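Local coordinates for protein ferredoxin-NADP reductase (Neisseria gonorrhoeae MIA_2011_03-10, PDB 5TR9) that binds FAD and probably passes electrons between NADP(H) and ferredoxin through the flavin, at residues Gly87-Ser90 / Ala91-Ala94; Met125-Gly129 / Ser130-Pro134; Phe55-Lys59 / Gly60-Arg64. All coordinates share one frame; numbering follows the deposited sequence.

Overall arrangement
All three contacts are local, and all three reach the same FAD, two from the FAD-binding part and one from the NAD-binding part. Interactions 1 and 3 belong together: helix 88-95 packs on the hairpin of strands 50-57 and 60-67, with M89 and L92 against F55, and both meet the diphosphate, one through backbone N-H groups and a serine hydroxyl, the other through an arginine. Interaction 2 lies about 21 Å from interaction 1 between centres, and there a serine hydroxyl takes a bond from the adenine. It is buried and built largely of small residues closing on I132; interaction 1 is partly buried, and interaction 3 is a surface hairpin whose turn faces solvent.

Interaction 1: Gly87-Ser90 / Ala91-Ala94. With FAD (flavin-adenine dinucleotide), chain C.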
loop_
_atom_site.group_PDB
_atom_site.type_symbol
_atom_site.label_atom_id
_atom_site.label_comp_id
_atom_site.label_asym_id
_atom_site.label_seq_id
_atom_site.Cartn_x
_atom_site.Cartn_y
_atom_site.Cartn_z
ATOM N N GLY A 87 -11.431 -10.990 14.159
ATOM C CA GLY A 87 -11.787 -10.885 12.762
ATOM C C GLY A 87 -11.911 -12.254 12.119
ATOM O O GLY A 87 -11.069 -13.136 12.328
ATOM N N PRO A 88 -12.978 -12.474 11.340
ATOM C CA PRO A 88 -13.186 -13.826 10.791
ATOM C C PRO A 88 -12.160 -14.233 9.749
ATOM O O PRO A 88 -11.692 -15.382 9.786
ATOM C CB PRO A 88 -14.612 -13.757 10.217
ATOM C CG PRO A 88 -14.840 -12.302 9.943
ATOM C CD PRO A 88 -14.123 -11.585 11.067
ATOM N N MET A 89 -11.785 -13.353 8.814
ATOM C CA MET A 89 -10.759 -13.751 7.854
ATOM C C MET A 89 -9.417 -13.929 8.549
ATOM O O MET A 89 -8.650 -14.842 8.213
ATOM C CB MET A 89 -10.644 -12.733 6.717
ATOM C CG MET A 89 -9.866 -13.273 5.516
ATOM S SD MET A 89 -10.867 -14.476 4.612
ATOM C CE MET A 89 -10.209 -14.299 2.955
ATOM N N SER A 90 -9.134 -13.074 9.538
ATOM C CA SER A 90 -7.877 -13.165 10.269
ATOM C C SER A 90 -7.730 -14.517 10.955
ATOM O O SER A 90 -6.633 -15.082 10.979
ATOM C CB SER A 90 -7.781 -12.027 11.290
ATOM O OG SER A 90 -7.756 -10.781 10.609
ATOM N N ALA A 91 -8.831 -15.065 11.488
ATOM C CA ALA A 91 -8.764 -16.377 12.121
ATOM C C ALA A 91 -8.404 -17.451 11.107
ATOM O O ALA A 91 -7.688 -18.407 11.429
ATOM C CB ALA A 91 -10.095 -16.705 12.787
ATOM N N LEU A 92 -8.913 -17.325 9.882
ATOM C CA LEU A 92 -8.549 -18.297 8.856
ATOM C C LEU A 92 -7.099 -18.113 8.425
ATOM O O LEU A 92 -6.382 -19.098 8.217
ATOM C CB LEU A 92 -9.487 -18.174 7.652
ATOM C CG LEU A 92 -10.954 -18.422 7.993
ATOM C CD1 LEU A 92 -11.826 -18.083 6.795
ATOM C CD2 LEU A 92 -11.193 -19.864 8.455
ATOM N N PHE A 93 -6.657 -16.862 8.256
ATOM C CA PHE A 93 -5.262 -16.628 7.895
ATOM C C PHE A 93 -4.324 -17.204 8.948
ATOM O O PHE A 93 -3.246 -17.715 8.622
ATOM C CB PHE A 93 -4.994 -15.126 7.737
ATOM C CG PHE A 93 -5.483 -14.521 6.447
ATOM C CD1 PHE A 93 -5.932 -15.298 5.393
ATOM C CD2 PHE A 93 -5.440 -13.142 6.285
ATOM C CE1 PHE A 93 -6.343 -14.703 4.203
ATOM C CE2 PHE A 93 -5.857 -12.546 5.107
ATOM C CZ PHE A 93 -6.303 -13.318 4.066
ATOM N N ALA A 94 -4.722 -17.139 10.224
ATOM C CA ALA A 94 -3.848 -17.595 11.302
ATOM C C ALA A 94 -3.649 -19.104 11.284
ATOM O O ALA A 94 -2.654 -19.594 11.829
ATOM C CB ALA A 94 -4.423 -17.160 12.651
HETATM P PA FAD C . -13.091 -7.633 9.289
HETATM O O1A FAD C . -14.419 -8.159 9.724
HETATM O O2A FAD C . -12.916 -7.401 7.793
HETATM O O5B FAD C . -12.751 -6.270 9.973
HETATM C C5B FAD C . -12.914 -6.081 11.392
HETATM C C4B FAD C . -12.363 -4.715 11.722
HETATM O O4B FAD C . -10.924 -4.764 11.651
HETATM C C3B FAD C . -12.749 -3.611 10.748
HETATM O O3B FAD C . -14.012 -3.038 11.067
HETATM C C2B FAD C . -11.620 -2.597 10.938
HETATM O O2B FAD C . -11.844 -1.774 12.079
HETATM C C1B FAD C . -10.425 -3.501 11.237
HETATM N N9A FAD C . -9.525 -3.730 10.116
HETATM C C8A FAD C . -9.748 -4.501 9.008
HETATM N N7A FAD C . -8.723 -4.562 8.188
HETATM C C5A FAD C . -7.757 -3.789 8.815
HETATM C C6A FAD C . -6.439 -3.453 8.458
HETATM N N6A FAD C . -5.852 -3.867 7.329
HETATM N N1A FAD C . -5.746 -2.651 9.299
HETATM C C2A FAD C . -6.335 -2.238 10.427
HETATM N N3A FAD C . -7.572 -2.489 10.867
HETATM C C4A FAD C . -8.232 -3.284 10.012
HETATM N N1 FAD C . -6.253 -5.720 4.849
HETATM C C2 FAD C . -4.943 -6.089 4.923
HETATM O O2 FAD C . -4.484 -6.627 5.942
HETATM N N3 FAD C . -4.105 -5.830 3.844
HETATM C C4 FAD C . -4.478 -5.215 2.658
HETATM O O4 FAD C . -3.658 -5.048 1.755
HETATM C C4X FAD C . -5.871 -4.845 2.595
HETATM N N5 FAD C . -6.306 -4.233 1.508
HETATM C C5X FAD C . -7.642 -3.882 1.457
HETATM C C6 FAD C . -8.122 -3.241 0.311
HETATM C C7 FAD C . -9.456 -2.865 0.209
HETATM C C7M FAD C . -9.945 -2.190 -1.046
HETATM C C8 FAD C . -10.339 -3.145 1.264
HETATM C C8M FAD C . -11.793 -2.753 1.172
HETATM C C9 FAD C . -9.862 -3.778 2.411
HETATM C C9A FAD C . -8.527 -4.154 2.514
HETATM N N10 FAD C . -7.999 -4.762 3.678
HETATM C C10 FAD C . -6.687 -5.146 3.737
HETATM C "C1'" FAD C . -8.878 -5.204 4.763
HETATM C "C2'" FAD C . -9.237 -6.688 4.557
HETATM O "O2'" FAD C . -10.118 -6.868 3.445
HETATM C "C3'" FAD C . -9.872 -7.294 5.810
HETATM O "O3'" FAD C . -10.909 -6.440 6.279
HETATM C "C4'" FAD C . -8.861 -7.675 6.894
HETATM O "O4'" FAD C . -8.047 -8.745 6.407
HETATM C "C5'" FAD C . -9.513 -8.103 8.191
HETATM O "O5'" FAD C . -10.465 -9.149 7.914
HETATM P P FAD C . -11.275 -9.837 9.092
HETATM O O1P FAD C . -10.309 -10.512 10.058
HETATM O O2P FAD C . -12.345 -10.665 8.472
HETATM O O3P FAD C . -11.930 -8.568 9.828
#
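M89 and F93, one helical turn apart, meet side chain to side chain: M89 CG lies over one face of the F93 ring, 4.0 Å from its centroid, a CH-pi contact displaced toward the rim. CG stands opposite the backbone N (chi1 -165°), and the unbranched, flexible chain then bends at chi2, so that SD sits obliquely to the same ring, a Met-aromatic pair.

The backbone bonds are those of a helix start. G87, the N-cap residue, accepts from A91 N, and F93 N reaches M89 O at 2.8 Å; L92 N to P88 O is weak.

The polar contacts go to the FAD phosphate in front of the helix's N-terminal end. M89 N bonds FAD O2P at 2.8 Å. S90 N bonds FAD O1P at 2.9 Å, and S90 OG, which also pairs with I84 N, adds a short second bond to FAD O1P. The partial positive end of the helix dipole would probably favour the phosphate's negative charge. At G87 a CB would strike FAD O1P, so glycine suits the site, while P88 needs no N-H in the first turn.

Helix 88-95 lies against strands 50-57 and 60-67, M89 and L92 touching F55, and F93 meeting the rings of F35 and Y66.

Interaction 2: Met125-Gly129 / Ser130-Pro134; sequences MLCTG and SGIAP. With FAD (flavin-adenine dinucleotide), chain C.
C127 turns its thiol toward I132 by placing SG between its backbone N and carbonyl carbon (chi1 58°), and S130 holds OG in the same kind of position (chi1 55°), which aims the hydroxyl at FAD. C127 SG rests 3.6 Å from I132 CB, a polarisable sulfur against a branched side chain, while C127 CB lies beside the carbonyl oxygen of G131. S130 OG accepts a hydrogen bond from the adenine amino group, FAD N6A, at 2.9 Å and 155°, and its CB approaches N3 of the flavin ring, so one serine touches both ends of the folded cofactor. A133, with only a methyl group to offer, brings CB within 3.7 Å of FAD O4.

Between these residues the chain reverses in a tight turn. G131 N donates to T128 O over 2.8 Å, from a little off the carbonyl plane, and I132 N makes a long, weak bond to G129 O. Glycine fits both turn positions: G129 has positive phi, and a CB on G131 would collide with T128 O. The hydroxyl of T128 is held by N234 N.

This is the glycine-rich turn from strand 122-128, first of the parallel sheet, into helix 133-139, as in the NAD-binding domains of this reductase family. Strand 150-157 adjoins it, H155 bonding to G129 O and touching C127 and I132; helix 235-247 packs against L126 and T128 through M237.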
loop_
_atom_site.group_PDB
_atom_site.type_symbol
_atom_site.label_atom_id
_atom_site.label_comp_id
_atom_site.label_asym_id
_atom_site.label_seq_id
_atom_site.Cartn_x
_atom_site.Cartn_y
_atom_site.Cartn_z
ATOM N N MET A 125 3.876 9.038 -1.912
ATOM C CA MET A 125 2.932 8.020 -1.460
ATOM C C MET A 125 2.850 8.066 0.064
ATOM O O MET A 125 3.864 7.903 0.745
ATOM C CB MET A 125 3.376 6.642 -1.966
ATOM C CG MET A 125 3.341 6.549 -3.498
ATOM S SD MET A 125 4.123 5.062 -4.161
ATOM C CE MET A 125 5.805 5.407 -3.716
ATOM N N LEU A 126 1.645 8.295 0.591
ATOM C CA LEU A 126 1.407 8.441 2.024
ATOM C C LEU A 126 0.565 7.262 2.484
ATOM O O LEU A 126 -0.520 7.033 1.943
ATOM C CB LEU A 126 0.676 9.757 2.313
ATOM C CG LEU A 126 1.311 11.051 1.785
ATOM C CD1 LEU A 126 0.354 12.206 2.015
ATOM C CD2 LEU A 126 2.642 11.309 2.495
ATOM N N CYS A 127 1.044 6.506 3.470
ATOM C CA CYS A 127 0.250 5.345 3.848
ATOM C C CYS A 127 0.371 5.059 5.335
ATOM O O CYS A 127 1.303 5.518 6.005
ATOM C CB CYS A 127 0.656 4.099 3.046
ATOM S SG CYS A 127 2.394 3.626 3.220
ATOM N N THR A 128 -0.597 4.284 5.838
ATOM C CA THR A 128 -0.570 3.760 7.200
ATOM C C THR A 128 -0.740 2.252 7.170
ATOM O O THR A 128 -1.478 1.716 6.344
ATOM C CB THR A 128 -1.683 4.340 8.098
ATOM O OG1 THR A 128 -2.966 3.834 7.690
ATOM C CG2 THR A 128 -1.678 5.855 8.048
ATOM N N GLY A 129 -0.074 1.581 8.113
ATOM C CA GLY A 129 -0.358 0.172 8.342
ATOM C C GLY A 129 -0.209 -0.655 7.084
ATOM O O GLY A 129 0.778 -0.536 6.351
ATOM N N SER A 130 -1.213 -1.497 6.819
ATOM C CA SER A 130 -1.174 -2.331 5.619
ATOM C C SER A 130 -1.397 -1.538 4.335
ATOM O O SER A 130 -1.245 -2.107 3.249
ATOM C CB SER A 130 -2.200 -3.464 5.723
ATOM O OG SER A 130 -3.503 -2.961 5.972
ATOM N N GLY A 131 -1.726 -0.245 4.428
ATOM C CA GLY A 131 -1.861 0.621 3.263
ATOM C C GLY A 131 -0.588 0.790 2.452
ATOM O O GLY A 131 -0.657 1.305 1.326
ATOM N N ILE A 132 0.571 0.390 2.994
ATOM C CA ILE A 132 1.787 0.341 2.187
ATOM C C ILE A 132 1.688 -0.678 1.054
ATOM O O ILE A 132 2.381 -0.539 0.046
ATOM C CB ILE A 132 3.008 0.048 3.088
ATOM C CG1 ILE A 132 4.309 0.341 2.341
ATOM C CG2 ILE A 132 2.937 -1.393 3.662
ATOM C CD1 ILE A 132 5.556 0.275 3.195
ATOM N N ALA A 133 0.808 -1.681 1.174
ATOM C CA ALA A 133 0.791 -2.807 0.233
ATOM C C ALA A 133 0.734 -2.410 -1.239
ATOM O O ALA A 133 1.596 -2.871 -2.007
ATOM C CB ALA A 133 -0.375 -3.743 0.587
ATOM N N PRO A 134 -0.225 -1.599 -1.710
ATOM C CA PRO A 134 -0.233 -1.273 -3.150
ATOM C C PRO A 134 1.006 -0.521 -3.584
ATOM O O PRO A 134 1.438 -0.636 -4.741
ATOM C CB PRO A 134 -1.490 -0.407 -3.313
ATOM C CG PRO A 134 -1.731 0.185 -1.936
ATOM C CD PRO A 134 -1.309 -0.909 -0.977
HETATM P PA FAD C . -13.091 -7.633 9.289
HETATM O O1A FAD C . -14.419 -8.159 9.724
HETATM O O2A FAD C . -12.916 -7.401 7.793
HETATM O O5B FAD C . -12.751 -6.270 9.973
HETATM C C5B FAD C . -12.914 -6.081 11.392
HETATM C C4B FAD C . -12.363 -4.715 11.722
HETATM O O4B FAD C . -10.924 -4.764 11.651
HETATM C C3B FAD C . -12.749 -3.611 10.748
HETATM O O3B FAD C . -14.012 -3.038 11.067
HETATM C C2B FAD C . -11.620 -2.597 10.938
HETATM O O2B FAD C . -11.844 -1.774 12.079
HETATM C C1B FAD C . -10.425 -3.501 11.237
HETATM N N9A FAD C . -9.525 -3.730 10.116
HETATM C C8A FAD C . -9.748 -4.501 9.008
HETATM N N7A FAD C . -8.723 -4.562 8.188
HETATM C C5A FAD C . -7.757 -3.789 8.815
HETATM C C6A FAD C . -6.439 -3.453 8.458
HETATM N N6A FAD C . -5.852 -3.867 7.329
HETATM N N1A FAD C . -5.746 -2.651 9.299
HETATM C C2A FAD C . -6.335 -2.238 10.427
HETATM N N3A FAD C . -7.572 -2.489 10.867
HETATM C C4A FAD C . -8.232 -3.284 10.012
HETATM N N1 FAD C . -6.253 -5.720 4.849
HETATM C C2 FAD C . -4.943 -6.089 4.923
HETATM O O2 FAD C . -4.484 -6.627 5.942
HETATM N N3 FAD C . -4.105 -5.830 3.844
HETATM C C4 FAD C . -4.478 -5.215 2.658
HETATM O O4 FAD C . -3.658 -5.048 1.755
HETATM C C4X FAD C . -5.871 -4.845 2.595
HETATM N N5 FAD C . -6.306 -4.233 1.508
HETATM C C5X FAD C . -7.642 -3.882 1.457
HETATM C C6 FAD C . -8.122 -3.241 0.311
HETATM C C7 FAD C . -9.456 -2.865 0.209
HETATM C C7M FAD C . -9.945 -2.190 -1.046
HETATM C C8 FAD C . -10.339 -3.145 1.264
HETATM C C8M FAD C . -11.793 -2.753 1.172
HETATM C C9 FAD C . -9.862 -3.778 2.411
HETATM C C9A FAD C . -8.527 -4.154 2.514
HETATM N N10 FAD C . -7.999 -4.762 3.678
HETATM C C10 FAD C . -6.687 -5.146 3.737
HETATM C "C1'" FAD C . -8.878 -5.204 4.763
HETATM C "C2'" FAD C . -9.237 -6.688 4.557
HETATM O "O2'" FAD C . -10.118 -6.868 3.445
HETATM C "C3'" FAD C . -9.872 -7.294 5.810
HETATM O "O3'" FAD C . -10.909 -6.440 6.279
HETATM C "C4'" FAD C . -8.861 -7.675 6.894
HETATM O "O4'" FAD C . -8.047 -8.745 6.407
HETATM C "C5'" FAD C . -9.513 -8.103 8.191
HETATM O "O5'" FAD C . -10.465 -9.149 7.914
HETATM P P FAD C . -11.275 -9.837 9.092
HETATM O O1P FAD C . -10.309 -10.512 10.058
HETATM O O2P FAD C . -12.345 -10.665 8.472
HETATM O O3P FAD C . -11.930 -8.568 9.828
#

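Interaction 3: Phe55-Lys59 / Gly60-Arg64; sequences FYEGK and GFIWR. With FAD (flavin-adenine dinucleotide), chain C; EDO (1,2-ethanediol), chain D.
F55 and I62 face each other at the closely paired end of this antiparallel hairpin. Two backbone bonds join them, F55 N to I62 O at 3.0 Å and I62 N to F55 O at 3.1 Å, each donor lying in the carbonyl plane. I62 CG2 comes to the edge of the F55 ring, and the same methyl meets CG and the carboxylate carbon of E57, from the next pair on the same face, E57 with G60; E57 OE2 comes near I62 CB. A branched aliphatic residue thus fills the place between a ring and an extended carboxylate chain. F61 CA adds a CA-H...O contact to F55 O.

On the other face two exposed rings meet. Y56 and F61 lie side by side, pointing the same way, with Y56 CE1 3.5 Å from F61 CE2 and planes inclined at 52°. The Y56 hydroxyl is bonded to E19.

Toward the tip the two-residue beta hairpin opens to solvent. E57 to G60 form a type II' turn, closed by G60 N to E57 O at 2.8 Å and E57 N to G60 O at 2.9 Å, both donors standing above the carbonyl planes. G58 suits the positive phi of its corner. A water gives bonds to the carbonyl oxygens of G58 and G60, and an ethanediol molecule, probably from the crystallisation liquor, gives one to E57 O.

At the far end R64, bent at chi2 (-68°), carries its guanidinium to the FAD diphosphate: NE bonds FAD O2A at 2.9 Å and NH2 bonds FAD O1A at 3.2 Å. Its NH1 bonds W63 O, which steadies the group's rotation. R64, A65 and Y66, followed by a serine, are consistent with the family's RxYS flavin-binding motif.

Strand 60-67 is outermost in the antiparallel sheet. Helix 88-95 packs on F55 and I62 through L92, while L103 of strand 101-105 touches Y56, F61 and W63.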
loop_
_atom_site.group_PDB
_atom_site.type_symbol
_atom_site.label_atom_id
_atom_site.label_comp_id
_atom_site.label_asym_id
_atom_site.label_seq_id
_atom_site.Cartn_x
_atom_site.Cartn_y
_atom_site.Cartn_z
ATOM N N PHE A 55 -12.425 -17.969 0.961
ATOM C CA PHE A 55 -12.375 -19.362 1.376
ATOM C C PHE A 55 -13.769 -19.958 1.317
ATOM O O PHE A 55 -14.766 -19.276 1.567
ATOM C CB PHE A 55 -11.852 -19.539 2.812
ATOM C CG PHE A 55 -10.418 -19.155 3.003
ATOM C CD1 PHE A 55 -9.397 -20.003 2.598
ATOM C CD2 PHE A 55 -10.091 -17.962 3.624
ATOM C CE1 PHE A 55 -8.064 -19.649 2.788
ATOM C CE2 PHE A 55 -8.767 -17.603 3.828
ATOM C CZ PHE A 55 -7.753 -18.450 3.410
ATOM N N TYR A 56 -13.829 -21.248 0.999
ATOM C CA TYR A 56 -15.032 -22.012 1.278
ATOM C C TYR A 56 -15.203 -22.124 2.787
ATOM O O TYR A 56 -14.264 -22.496 3.496
ATOM C CB TYR A 56 -14.934 -23.408 0.671
ATOM C CG TYR A 56 -14.803 -23.481 -0.836
ATOM C CD1 TYR A 56 -15.754 -22.905 -1.670
ATOM C CD2 TYR A 56 -13.748 -24.176 -1.422
ATOM C CE1 TYR A 56 -15.648 -23.007 -3.046
ATOM C CE2 TYR A 56 -13.630 -24.271 -2.794
ATOM C CZ TYR A 56 -14.581 -23.684 -3.599
ATOM O OH TYR A 56 -14.482 -23.794 -4.970
ATOM N N GLU A 57 -16.392 -21.787 3.289
ATOM C CA GLU A 57 -16.714 -21.922 4.710
ATOM C C GLU A 57 -18.014 -22.707 4.806
ATOM O O GLU A 57 -19.084 -22.142 4.566
ATOM C CB GLU A 57 -16.858 -20.564 5.389
ATOM C CG GLU A 57 -15.590 -19.992 5.985
ATOM C CD GLU A 57 -15.890 -18.984 7.081
ATOM O OE1 GLU A 57 -15.239 -19.043 8.146
ATOM O OE2 GLU A 57 -16.797 -18.146 6.884
ATOM N N GLY A 58 -17.936 -23.992 5.147
ATOM C CA GLY A 58 -19.140 -24.802 5.134
ATOM C C GLY A 58 -19.722 -24.782 3.734
ATOM O O GLY A 58 -19.002 -24.944 2.743
ATOM N N LYS A 59 -21.027 -24.532 3.641
ATOM C CA LYS A 59 -21.709 -24.424 2.351
ATOM C C LYS A 59 -21.643 -23.021 1.766
ATOM O O LYS A 59 -22.241 -22.778 0.708
ATOM C CB LYS A 59 -23.176 -24.837 2.477
ATOM C CG LYS A 59 -24.020 -23.852 3.268
ATOM C CD LYS A 59 -25.506 -24.153 3.133
ATOM C CE LYS A 59 -26.300 -23.511 4.256
ATOM N NZ LYS A 59 -25.785 -22.156 4.582
ATOM N N GLY A 60 -20.960 -22.100 2.435
ATOM C CA GLY A 60 -20.861 -20.730 1.963
ATOM C C GLY A 60 -19.450 -20.243 1.702
ATOM O O GLY A 60 -18.538 -21.026 1.429
ATOM N N PHE A 61 -19.264 -18.930 1.786
ATOM C CA PHE A 61 -18.009 -18.291 1.423
ATOM C C PHE A 61 -17.702 -17.194 2.423
ATOM O O PHE A 61 -18.589 -16.688 3.113
ATOM C CB PHE A 61 -18.065 -17.648 0.026
ATOM C CG PHE A 61 -18.282 -18.626 -1.095
ATOM C CD1 PHE A 61 -19.560 -19.044 -1.433
ATOM C CD2 PHE A 61 -17.207 -19.112 -1.824
ATOM C CE1 PHE A 61 -19.759 -19.937 -2.467
ATOM C CE2 PHE A 61 -17.403 -20.008 -2.863
ATOM C CZ PHE A 61 -18.679 -20.417 -3.182
ATOM N N ILE A 62 -16.432 -16.815 2.467
ATOM C CA ILE A 62 -16.016 -15.543 3.039
ATOM C C ILE A 62 -15.036 -14.907 2.067
ATOM O O ILE A 62 -14.165 -15.590 1.516
ATOM C CB ILE A 62 -15.405 -15.695 4.452
ATOM C CG1 ILE A 62 -15.059 -14.319 5.025
ATOM C CG2 ILE A 62 -14.207 -16.640 4.456
ATOM C CD1 ILE A 62 -14.693 -14.348 6.503
ATOM N N TRP A 63 -15.201 -13.608 1.829
ATOM C CA TRP A 63 -14.382 -12.866 0.875
ATOM C C TRP A 63 -13.870 -11.579 1.496
ATOM O O TRP A 63 -14.623 -10.885 2.192
ATOM C CB TRP A 63 -15.183 -12.493 -0.367
ATOM C CG TRP A 63 -15.592 -13.639 -1.213
ATOM C CD1 TRP A 63 -16.790 -14.285 -1.195
ATOM C CD2 TRP A 63 -14.806 -14.269 -2.229
ATOM N NE1 TRP A 63 -16.801 -15.290 -2.138
ATOM C CE2 TRP A 63 -15.593 -15.298 -2.785
ATOM C CE3 TRP A 63 -13.514 -14.057 -2.724
ATOM C CZ2 TRP A 63 -15.125 -16.127 -3.812
ATOM C CZ3 TRP A 63 -13.050 -14.879 -3.744
ATOM C CH2 TRP A 63 -13.854 -15.901 -4.272
ATOM N N ARG A 64 -12.617 -11.229 1.182
ATOM C CA ARG A 64 -12.028 -9.957 1.606
ATOM C C ARG A 64 -11.060 -9.443 0.543
ATOM O O ARG A 64 -10.464 -10.223 -0.208
ATOM C CB ARG A 64 -11.274 -10.082 2.945
ATOM C CG ARG A 64 -12.152 -10.375 4.171
ATOM C CD ARG A 64 -13.048 -9.194 4.510
ATOM N NE ARG A 64 -13.701 -9.333 5.816
ATOM C CZ ARG A 64 -14.838 -9.996 6.026
ATOM N NH1 ARG A 64 -15.452 -10.625 5.022
ATOM N NH2 ARG A 64 -15.367 -10.041 7.251
HETATM P PA FAD C . -13.091 -7.633 9.289
HETATM O O1A FAD C . -14.419 -8.159 9.724
HETATM O O2A FAD C . -12.916 -7.401 7.793
HETATM O O5B FAD C . -12.751 -6.270 9.973
HETATM C C5B FAD C . -12.914 -6.081 11.392
HETATM C C4B FAD C . -12.363 -4.715 11.722
HETATM O O4B FAD C . -10.924 -4.764 11.651
HETATM C C3B FAD C . -12.749 -3.611 10.748
HETATM O O3B FAD C . -14.012 -3.038 11.067
HETATM C C2B FAD C . -11.620 -2.597 10.938
HETATM O O2B FAD C . -11.844 -1.774 12.079
HETATM C C1B FAD C . -10.425 -3.501 11.237
HETATM N N9A FAD C . -9.525 -3.730 10.116
HETATM C C8A FAD C . -9.748 -4.501 9.008
HETATM N N7A FAD C . -8.723 -4.562 8.188
HETATM C C5A FAD C . -7.757 -3.789 8.815
HETATM C C6A FAD C . -6.439 -3.453 8.458
HETATM N N6A FAD C . -5.852 -3.867 7.329
HETATM N N1A FAD C . -5.746 -2.651 9.299
HETATM C C2A FAD C . -6.335 -2.238 10.427
HETATM N N3A FAD C . -7.572 -2.489 10.867
HETATM C C4A FAD C . -8.232 -3.284 10.012
HETATM N N1 FAD C . -6.253 -5.720 4.849
HETATM C C2 FAD C . -4.943 -6.089 4.923
HETATM O O2 FAD C . -4.484 -6.627 5.942
HETATM N N3 FAD C . -4.105 -5.830 3.844
HETATM C C4 FAD C . -4.478 -5.215 2.658
HETATM O O4 FAD C . -3.658 -5.048 1.755
HETATM C C4X FAD C . -5.871 -4.845 2.595
HETATM N N5 FAD C . -6.306 -4.233 1.508
HETATM C C5X FAD C . -7.642 -3.882 1.457
HETATM C C6 FAD C . -8.122 -3.241 0.311
HETATM C C7 FAD C . -9.456 -2.865 0.209
HETATM C C7M FAD C . -9.945 -2.190 -1.046
HETATM C C8 FAD C . -10.339 -3.145 1.264
HETATM C C8M FAD C . -11.793 -2.753 1.172
HETATM C C9 FAD C . -9.862 -3.778 2.411
HETATM C C9A FAD C . -8.527 -4.154 2.514
HETATM N N10 FAD C . -7.999 -4.762 3.678
HETATM C C10 FAD C . -6.687 -5.146 3.737
HETATM C "C1'" FAD C . -8.878 -5.204 4.763
HETATM C "C2'" FAD C . -9.237 -6.688 4.557
HETATM O "O2'" FAD C . -10.118 -6.868 3.445
HETATM C "C3'" FAD C . -9.872 -7.294 5.810
HETATM O "O3'" FAD C . -10.909 -6.440 6.279
HETATM C "C4'" FAD C . -8.861 -7.675 6.894
HETATM O "O4'" FAD C . -8.047 -8.745 6.407
HETATM C "C5'" FAD C . -9.513 -8.103 8.191
HETATM O "O5'" FAD C . -10.465 -9.149 7.914
HETATM P P FAD C . -11.275 -9.837 9.092
HETATM O O1P FAD C . -10.309 -10.512 10.058
HETATM O O2P FAD C . -12.345 -10.665 8.472
HETATM O O3P FAD C . -11.930 -8.568 9.828
HETATM C C1 EDO D . -20.502 -18.529 5.414
HETATM O O1 EDO D . -20.739 -19.912 5.132
HETATM C C2 EDO D . -21.832 -17.817 5.631
HETATM O O2 EDO D . -22.680 -18.009 4.491
HETATM O O HOH W 1 -18.704 -23.628 0.251
#